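Local coordinates for aminoglycoside N(3)-acetyltransferase III (Serratia marcescens, PDB 7LAO), which transfers an acetyl group from acetyl-CoA to the 3-amino group of 2-deoxystreptamine aminoglycosides such as gentamicin, giving resistance to these antibiotics, at residues Tyr60-Asp64 with Ser93-Phe99. Residue numbers count along the deposited sequence, not the author numbering.
Sequences YASWD and SGTYPGF
Tyr60 lays one ring face over that of Phe99 in an offset stack, centroids 4.3 Å apart, planes inclined by 21°, and Tyr60 CE2 3.4 Å from Phe99 CE2. The t rotamer of Tyr60 and the m rotamer of Phe99 set this overlap, while Phe99 CB lies 3.3 Å from Tyr60 O; Ser62 CB also touches the Phe99 ring, 3.6 Å from CE2. Segments 60-64 and 93-99 cross obliquely without forming a regular ladder, Tyr60 opposite Phe99 (CA-CA 6.8 Å), Trp63 opposite Thr95 (4.3 Å) and Asp64 opposite Tyr96 (4.1 Å). Ser62 takes a positive phi (59/-145). Two backbone hydrogen bonds join the segments: Tyr96 N to Ala61 O (2.9 Å) and Asp64 N to Gly94 O (3.2 Å), the latter oxygen also receiving a CA-H...O contact from Trp63 CA (3.4 Å). A water accepts from Trp63 NE1 (3.0 Å) and Gly94 N (2.8 Å) and donates to Asp64 OD2 (2.6 Å). A CB on Gly94 would come within 2.7 Å of Asp64 OD1. Segment 93-99 then closes into a 3-10 turn at residues 97-99, with Phe99 N hydrogen-bonded to Tyr96 O (3.2 Å). Arg114 ties both segments together through hydrogen bonds to the carbonyls of Ser62, Ser93 and Gly94; Asp119 O binds the Ser62 hydroxyl. Tyr60 OH makes a weak hydrogen bond to a bound buffer molecule, consistent with a pocket here. The residues between the two segments contain no helix or strand: this is the closure of a long loop connection from central-sheet strand 56-60 to helix 102-108 in the antibiotic N-acetyltransferase fold.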
ATOM      1  N   TYR A  60      -2.556  -2.668   0.076  1.00 24.28           N
ATOM      2  CA  TYR A  60      -1.190  -3.092   0.380  1.00 35.86           C
ATOM      3  C   TYR A  60      -1.261  -4.228   1.385  1.00 42.14           C
ATOM      4  O   TYR A  60      -1.390  -4.008   2.590  1.00 45.66           O
ATOM      5  CB  TYR A  60      -0.394  -1.905   0.896  1.00 37.94           C
ATOM      6  CG  TYR A  60       1.074  -2.060   1.123  1.00 34.81           C
ATOM      7  CD1 TYR A  60       1.807  -3.142   0.609  1.00 37.76           C
ATOM      8  CD2 TYR A  60       1.744  -1.113   1.881  1.00 38.54           C
ATOM      9  CE1 TYR A  60       3.180  -3.251   0.851  1.00 36.48           C
ATOM     10  CE2 TYR A  60       3.097  -1.207   2.133  1.00 34.63           C
ATOM     11  CZ  TYR A  60       3.820  -2.261   1.610  1.00 36.26           C
ATOM     12  OH  TYR A  60       5.166  -2.341   1.876  1.00 37.31           O
ATOM     13  N   ALA A  61      -1.177  -5.471   0.884  1.00 37.46           N
ATOM     14  CA  ALA A  61      -1.482  -6.628   1.728  1.00 35.30           C
ATOM     15  C   ALA A  61      -0.255  -7.131   2.482  1.00 37.45           C
ATOM     16  O   ALA A  61      -0.339  -7.476   3.665  1.00 37.59           O
ATOM     17  CB  ALA A  61      -2.067  -7.767   0.885  1.00 45.05           C
ATOM     18  N   SER A  62       0.875  -7.238   1.797  1.00 31.45           N
ATOM     19  CA  SER A  62       2.119  -7.718   2.424  1.00 39.08           C
ATOM     20  C   SER A  62       1.837  -9.123   2.977  1.00 39.20           C
ATOM     21  O   SER A  62       1.041  -9.878   2.391  1.00 43.13           O
ATOM     22  CB  SER A  62       2.627  -6.707   3.443  1.00 36.93           C
ATOM     23  OG  SER A  62       3.739  -7.238   4.169  1.00 38.84           O
ATOM     24  N   TRP A  63       2.427  -9.501   4.106  1.00 38.58           N
ATOM     25  CA  TRP A  63       2.344 -10.884   4.561  1.00 45.45           C
ATOM     26  C   TRP A  63       2.555 -10.921   6.069  1.00 46.61           C
ATOM     27  O   TRP A  63       3.503 -10.310   6.569  1.00 46.85           O
ATOM     28  CB  TRP A  63       3.413 -11.714   3.826  1.00 42.30           C
ATOM     29  CG  TRP A  63       3.422 -13.225   4.071  1.00 45.30           C
ATOM     30  CD1 TRP A  63       2.407 -13.995   4.548  1.00 45.49           C
ATOM     31  CD2 TRP A  63       4.530 -14.105   3.850  1.00 48.73           C
ATOM     32  NE1 TRP A  63       2.806 -15.324   4.624  1.00 62.05           N
ATOM     33  CE2 TRP A  63       4.108 -15.413   4.200  1.00 56.06           C
ATOM     34  CE3 TRP A  63       5.836 -13.918   3.378  1.00 47.81           C
ATOM     35  CZ2 TRP A  63       4.947 -16.517   4.105  1.00 55.24           C
ATOM     36  CZ3 TRP A  63       6.667 -15.018   3.274  1.00 50.77           C
ATOM     37  CH2 TRP A  63       6.219 -16.305   3.639  1.00 54.95           C
ATOM     38  N   ASP A  64       1.708 -11.675   6.784  1.00 44.66           N
ATOM     39  CA  ASP A  64       1.828 -11.771   8.233  1.00 49.39           C
ATOM     40  C   ASP A  64       2.996 -12.641   8.696  1.00 57.79           C
ATOM     41  O   ASP A  64       3.267 -12.671   9.902  1.00 59.08           O
ATOM     42  CB  ASP A  64       0.500 -12.276   8.842  1.00 54.37           C
ATOM     43  CG  ASP A  64       0.138 -13.710   8.425  1.00 58.23           C
ATOM     44  OD1 ASP A  64      -0.465 -14.417   9.251  1.00 66.81           O
ATOM     45  OD2 ASP A  64       0.454 -14.143   7.291  1.00 58.65           O
ATOM     46  N   SER A  93      -2.054 -17.273   2.350  1.00 60.61           N
ATOM     47  CA  SER A  93      -1.203 -16.637   3.339  1.00 57.03           C
ATOM     48  C   SER A  93      -1.839 -15.346   3.839  1.00 52.74           C
ATOM     49  O   SER A  93      -2.422 -14.574   3.073  1.00 48.95           O
ATOM     50  CB  SER A  93       0.188 -16.377   2.769  1.00 59.46           C
ATOM     51  OG  SER A  93       0.724 -17.527   2.154  1.00 64.45           O
ATOM     52  N   GLY A  94      -1.734 -15.126   5.138  1.00 57.31           N
ATOM     53  CA  GLY A  94      -2.325 -13.962   5.750  1.00 49.31           C
ATOM     54  C   GLY A  94      -1.655 -12.670   5.329  1.00 47.37           C
ATOM     55  O   GLY A  94      -0.560 -12.632   4.777  1.00 50.34           O
ATOM     56  N   THR A  95      -2.359 -11.582   5.581  1.00 45.54           N
ATOM     57  CA  THR A  95      -1.877 -10.233   5.286  1.00 40.71           C
ATOM     58  C   THR A  95      -1.188  -9.682   6.516  1.00 43.88           C
ATOM     59  O   THR A  95      -1.421 -10.145   7.632  1.00 53.03           O
ATOM     60  CB  THR A  95      -3.044  -9.339   4.895  1.00 40.36           C
ATOM     61  OG1 THR A  95      -4.014  -9.386   5.947  1.00 46.47           O
ATOM     62  CG2 THR A  95      -3.674  -9.898   3.666  1.00 39.70           C
ATOM     63  N   TYR A  96      -0.320  -8.724   6.312  1.00 43.69           N
ATOM     64  CA  TYR A  96       0.293  -8.068   7.454  1.00 48.97           C
ATOM     65  C   TYR A  96      -0.749  -7.256   8.226  1.00 46.94           C
ATOM     66  O   TYR A  96      -1.295  -6.289   7.676  1.00 40.55           O
ATOM     67  CB  TYR A  96       1.415  -7.165   6.990  1.00 49.17           C
ATOM     68  CG  TYR A  96       2.095  -6.408   8.118  1.00 50.76           C
ATOM     69  CD1 TYR A  96       2.716  -7.081   9.156  1.00 53.37           C
ATOM     70  CD2 TYR A  96       2.115  -5.020   8.133  1.00 51.15           C
ATOM     71  CE1 TYR A  96       3.348  -6.393  10.172  1.00 57.18           C
ATOM     72  CE2 TYR A  96       2.736  -4.325   9.154  1.00 51.36           C
ATOM     73  CZ  TYR A  96       3.354  -5.013  10.163  1.00 54.58           C
ATOM     74  OH  TYR A  96       3.985  -4.329  11.172  1.00 60.20           O
ATOM     75  N   PRO A  97      -1.035  -7.584   9.491  1.00 49.56           N
ATOM     76  CA  PRO A  97      -2.104  -6.870  10.218  1.00 54.52           C
ATOM     77  C   PRO A  97      -1.887  -5.366  10.338  1.00 55.91           C
ATOM     78  O   PRO A  97      -2.873  -4.625  10.471  1.00 60.16           O
ATOM     79  CB  PRO A  97      -2.101  -7.540  11.600  1.00 54.45           C
ATOM     80  CG  PRO A  97      -1.406  -8.857  11.391  1.00 58.66           C
ATOM     81  CD  PRO A  97      -0.397  -8.621  10.321  1.00 50.68           C
ATOM     82  N   GLY A  98      -0.639  -4.889  10.286  1.00 49.67           N
ATOM     83  CA  GLY A  98      -0.385  -3.472  10.462  1.00 49.99           C
ATOM     84  C   GLY A  98      -0.927  -2.595   9.352  1.00 50.79           C
ATOM     85  O   GLY A  98      -1.042  -1.383   9.543  1.00 49.86           O
ATOM     86  N   PHE A  99      -1.253  -3.171   8.195  1.00 45.04           N
ATOM     87  CA  PHE A  99      -1.793  -2.420   7.071  1.00 43.67           C
ATOM     88  C   PHE A  99      -3.317  -2.484   6.998  1.00 43.42           C
ATOM     89  O   PHE A  99      -3.902  -1.901   6.068  1.00 44.85           O
ATOM     90  CB  PHE A  99      -1.179  -2.914   5.744  1.00 44.49           C
ATOM     91  CG  PHE A  99       0.314  -2.732   5.667  1.00 39.25           C
ATOM     92  CD1 PHE A  99       0.952  -1.790   6.477  1.00 43.98           C
ATOM     93  CD2 PHE A  99       1.079  -3.491   4.789  1.00 38.75           C
ATOM     94  CE1 PHE A  99       2.328  -1.598   6.414  1.00 44.05           C
ATOM     95  CE2 PHE A  99       2.460  -3.324   4.711  1.00 40.48           C
ATOM     96  CZ  PHE A  99       3.096  -2.385   5.520  1.00 47.08           C
TER
HETATM   97  O   HOH W   1       0.468 -16.460   6.198  1.00 53.41           O